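Local atomic coordinates of protein VIRB8 (Agrobacterium tumefaciens, PDB entry 2CC3), a protein that forms a homodimeric inner-membrane component of the type IV secretion system and is thought to help direct T-DNA transfer to plant cells. Residues 16-21 with 133-138. Sequence-based numbering, arbitrary orientation.
Sequences WEYVRL and TSYQTS
In the NTF2-like fold of this VirB8 periplasmic domain, helix 6-23 packs on the four-stranded antiparallel sheet, and Y18 and Y135 join the helix to strand 130-139, one of the two edge strands within this chain. The two tyrosines form an offset edge-to-face pair. The edge of Y18 is turned toward the face of Y135. The ring centroids lie 5.4 Å apart and the planes meet at 68°. Y18 reaches in with one side of its ring: CE2 sits 3.6 Å from CD1 of Y135 and 3.7 Å from CE1 of Y135. Both CB atoms point toward the opposite segment, and CG anti to the backbone N (chi1 -172° in Y18, -174° in Y135) extends each ring toward the other. The backbones stay well apart, with the CA atoms of V19 and Y135 9.5 Å from each other.

All three touching residues are buried. V45 of helix 43-53 packs on both rings, and A108 and V110 of the neighbouring strand lie against Y135. Each phenol hydroxyl has its own polar partners. Y18 OH hydrogen-bonds to S41 OG and R22 NH1, while Y135 OH hydrogen-bonds to E23 OE2, at the end of helix 6-23. The sheet is thus tied to the helix by a polar bond as well as by the ring pair. V19 makes a looser van der Waals contact: its CG1 lies 4.3 Å from OH of Y135.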
ATOM      1  N   TRP A  16       0.037   6.447  -8.626  1.00  5.68           N
ATOM      2  CA  TRP A  16       0.762   5.185  -8.845  1.00  2.00           C
ATOM      3  C   TRP A  16       0.259   4.078  -7.987  1.00  2.03           C
ATOM      4  O   TRP A  16       0.122   2.925  -8.422  1.00  3.77           O
ATOM      5  CB  TRP A  16       2.268   5.346  -8.628  1.00  2.00           C
ATOM      6  CG  TRP A  16       2.918   4.013  -8.612  1.00  2.00           C
ATOM      7  CD1 TRP A  16       3.541   3.422  -7.543  1.00  5.91           C
ATOM      8  CD2 TRP A  16       2.955   3.062  -9.669  1.00  3.51           C
ATOM      9  NE1 TRP A  16       3.972   2.171  -7.876  1.00  3.00           N
ATOM     10  CE2 TRP A  16       3.629   1.920  -9.179  1.00  7.82           C
ATOM     11  CE3 TRP A  16       2.485   3.054 -10.993  1.00  6.60           C
ATOM     12  CZ2 TRP A  16       3.852   0.780  -9.969  1.00  3.25           C
ATOM     13  CZ3 TRP A  16       2.700   1.920 -11.769  1.00  5.35           C
ATOM     14  CH2 TRP A  16       3.367   0.807 -11.256  1.00  4.61           C
ATOM     15  N   GLU A  17       0.012   4.393  -6.724  1.00  6.38           N
ATOM     16  CA  GLU A  17      -0.629   3.419  -5.838  1.00  5.23           C
ATOM     17  C   GLU A  17      -2.004   3.014  -6.413  1.00  2.00           C
ATOM     18  O   GLU A  17      -2.365   1.832  -6.423  1.00  2.00           O
ATOM     19  CB  GLU A  17      -0.745   3.989  -4.434  1.00  3.66           C
ATOM     20  CG  GLU A  17      -1.417   3.068  -3.451  1.00 10.56           C
ATOM     21  CD  GLU A  17      -1.884   3.798  -2.214  1.00 18.42           C
ATOM     22  OE1 GLU A  17      -1.601   5.031  -2.061  1.00 20.27           O
ATOM     23  OE2 GLU A  17      -2.557   3.135  -1.399  1.00 21.68           O
ATOM     24  N   TYR A  18      -2.749   3.992  -6.923  1.00  5.10           N
ATOM     25  CA  TYR A  18      -3.999   3.703  -7.648  1.00  3.54           C
ATOM     26  C   TYR A  18      -3.768   2.716  -8.760  1.00  4.50           C
ATOM     27  O   TYR A  18      -4.366   1.613  -8.796  1.00  4.05           O
ATOM     28  CB  TYR A  18      -4.677   4.968  -8.197  1.00  6.65           C
ATOM     29  CG  TYR A  18      -6.066   4.698  -8.789  1.00  6.44           C
ATOM     30  CD1 TYR A  18      -7.202   4.692  -7.971  1.00  6.06           C
ATOM     31  CD2 TYR A  18      -6.231   4.457 -10.167  1.00  5.36           C
ATOM     32  CE1 TYR A  18      -8.473   4.449  -8.504  1.00  7.27           C
ATOM     33  CE2 TYR A  18      -7.467   4.201 -10.712  1.00  2.00           C
ATOM     34  CZ  TYR A  18      -8.596   4.196  -9.884  1.00  6.27           C
ATOM     35  OH  TYR A  18      -9.837   3.934 -10.415  1.00  2.68           O
ATOM     36  N   VAL A  19      -2.886   3.078  -9.678  1.00  6.49           N
ATOM     37  CA  VAL A  19      -2.545   2.150 -10.765  1.00  4.99           C
ATOM     38  C   VAL A  19      -2.144   0.786 -10.231  1.00  5.79           C
ATOM     39  O   VAL A  19      -2.705  -0.250 -10.635  1.00  7.71           O
ATOM     40  CB  VAL A  19      -1.388   2.705 -11.639  1.00  8.08           C
ATOM     41  CG1 VAL A  19      -0.991   1.705 -12.742  1.00  6.13           C
ATOM     42  CG2 VAL A  19      -1.789   4.008 -12.221  1.00  2.00           C
ATOM     43  N   ARG A  20      -1.186   0.770  -9.302  1.00  4.27           N
ATOM     44  CA  ARG A  20      -0.672  -0.496  -8.839  1.00  5.37           C
ATOM     45  C   ARG A  20      -1.805  -1.349  -8.255  1.00  4.38           C
ATOM     46  O   ARG A  20      -1.919  -2.537  -8.573  1.00  3.82           O
ATOM     47  CB  ARG A  20       0.446  -0.261  -7.811  1.00  4.50           C
ATOM     48  CG  ARG A  20       1.136  -1.492  -7.288  1.00  6.37           C
ATOM     49  CD  ARG A  20       2.055  -1.164  -6.063  1.00 12.18           C
ATOM     50  NE  ARG A  20       1.307  -0.852  -4.828  1.00 17.83           N
ATOM     51  CZ  ARG A  20       0.928  -1.739  -3.889  1.00 18.35           C
ATOM     52  NH1 ARG A  20       1.209  -3.049  -3.979  1.00 17.20           N
ATOM     53  NH2 ARG A  20       0.262  -1.309  -2.827  1.00 19.11           N
ATOM     54  N   LEU A  21      -2.609  -0.764  -7.359  1.00  4.31           N
ATOM     55  CA  LEU A  21      -3.693  -1.517  -6.701  1.00  8.25           C
ATOM     56  C   LEU A  21      -4.749  -1.994  -7.710  1.00  8.07           C
ATOM     57  O   LEU A  21      -5.305  -3.077  -7.587  1.00  7.96           O
ATOM     58  CB  LEU A  21      -4.353  -0.694  -5.570  1.00  9.08           C
ATOM     59  CG  LEU A  21      -3.625  -0.488  -4.229  1.00 11.86           C
ATOM     60  CD1 LEU A  21      -4.280   0.630  -3.477  1.00 14.33           C
ATOM     61  CD2 LEU A  21      -3.559  -1.718  -3.318  1.00 12.23           C
ATOM     62  N   THR A 133     -11.390  10.648 -11.565  1.00 10.22           N
ATOM     63  CA  THR A 133     -12.616  11.009 -12.313  1.00 13.04           C
ATOM     64  C   THR A 133     -12.713  10.440 -13.743  1.00 14.52           C
ATOM     65  O   THR A 133     -13.828  10.307 -14.307  1.00 15.44           O
ATOM     66  CB  THR A 133     -12.743  12.540 -12.404  1.00 12.84           C
ATOM     67  OG1 THR A 133     -11.538  13.103 -12.955  1.00 13.28           O
ATOM     68  CG2 THR A 133     -12.979  13.099 -11.038  1.00 10.72           C
ATOM     69  N   SER A 134     -11.550  10.130 -14.328  1.00 12.43           N
ATOM     70  CA  SER A 134     -11.449   9.313 -15.527  1.00  9.11           C
ATOM     71  C   SER A 134     -10.198   8.409 -15.530  1.00  9.91           C
ATOM     72  O   SER A 134      -9.124   8.789 -15.038  1.00  8.02           O
ATOM     73  CB  SER A 134     -11.511  10.181 -16.786  1.00  9.53           C
ATOM     74  OG  SER A 134     -11.383   9.357 -17.929  1.00  7.94           O
ATOM     75  N   TYR A 135     -10.361   7.209 -16.077  1.00  8.42           N
ATOM     76  CA  TYR A 135      -9.316   6.201 -16.096  1.00  7.28           C
ATOM     77  C   TYR A 135      -9.457   5.236 -17.260  1.00  7.60           C
ATOM     78  O   TYR A 135     -10.442   4.515 -17.353  1.00  8.45           O
ATOM     79  CB  TYR A 135      -9.370   5.340 -14.859  1.00  4.86           C
ATOM     80  CG  TYR A 135      -8.205   4.367 -14.762  1.00  6.32           C
ATOM     81  CD1 TYR A 135      -6.988   4.778 -14.207  1.00  2.99           C
ATOM     82  CD2 TYR A 135      -8.322   3.034 -15.213  1.00  2.00           C
ATOM     83  CE1 TYR A 135      -5.919   3.885 -14.078  1.00  3.18           C
ATOM     84  CE2 TYR A 135      -7.273   2.166 -15.105  1.00  2.00           C
ATOM     85  CZ  TYR A 135      -6.066   2.592 -14.510  1.00  5.50           C
ATOM     86  OH  TYR A 135      -4.967   1.742 -14.376  1.00  6.26           O
ATOM     87  N   GLN A 136      -8.420   5.180 -18.088  1.00  8.30           N
ATOM     88  CA  GLN A 136      -8.329   4.239 -19.190  1.00  8.25           C
ATOM     89  C   GLN A 136      -6.906   3.705 -19.258  1.00  6.67           C
ATOM     90  O   GLN A 136      -5.941   4.399 -18.942  1.00  9.37           O
ATOM     91  CB  GLN A 136      -8.654   4.945 -20.520  1.00 11.67           C
ATOM     92  CG  GLN A 136     -10.082   5.504 -20.645  1.00 16.37           C
ATOM     93  CD  GLN A 136     -10.277   6.889 -19.995  1.00 22.28           C
ATOM     94  OE1 GLN A 136      -9.374   7.744 -20.019  1.00 17.62           O
ATOM     95  NE2 GLN A 136     -11.466   7.103 -19.387  1.00 22.73           N
ATOM     96  N   THR A 137      -6.766   2.467 -19.669  1.00  5.98           N
ATOM     97  CA  THR A 137      -5.436   1.951 -19.852  1.00 10.14           C
ATOM     98  C   THR A 137      -5.293   1.212 -21.168  1.00  5.69           C
ATOM     99  O   THR A 137      -6.245   0.656 -21.691  1.00  9.20           O
ATOM    100  CB  THR A 137      -4.949   1.163 -18.618  1.00 11.54           C
ATOM    101  OG1 THR A 137      -3.602   0.736 -18.845  1.00 12.07           O
ATOM    102  CG2 THR A 137      -5.887  -0.021 -18.291  1.00 10.51           C
ATOM    103  N   SER A 138      -4.108   1.281 -21.736  1.00  7.13           N
ATOM    104  CA  SER A 138      -3.873   0.673 -23.026  1.00 11.11           C
ATOM    105  C   SER A 138      -2.579  -0.096 -23.002  1.00  7.33           C
ATOM    106  O   SER A 138      -1.534   0.429 -22.641  1.00  7.41           O
ATOM    107  CB  SER A 138      -3.849   1.770 -24.086  1.00 17.13           C
ATOM    108  OG  SER A 138      -3.227   2.922 -23.524  1.00 25.64           O
TER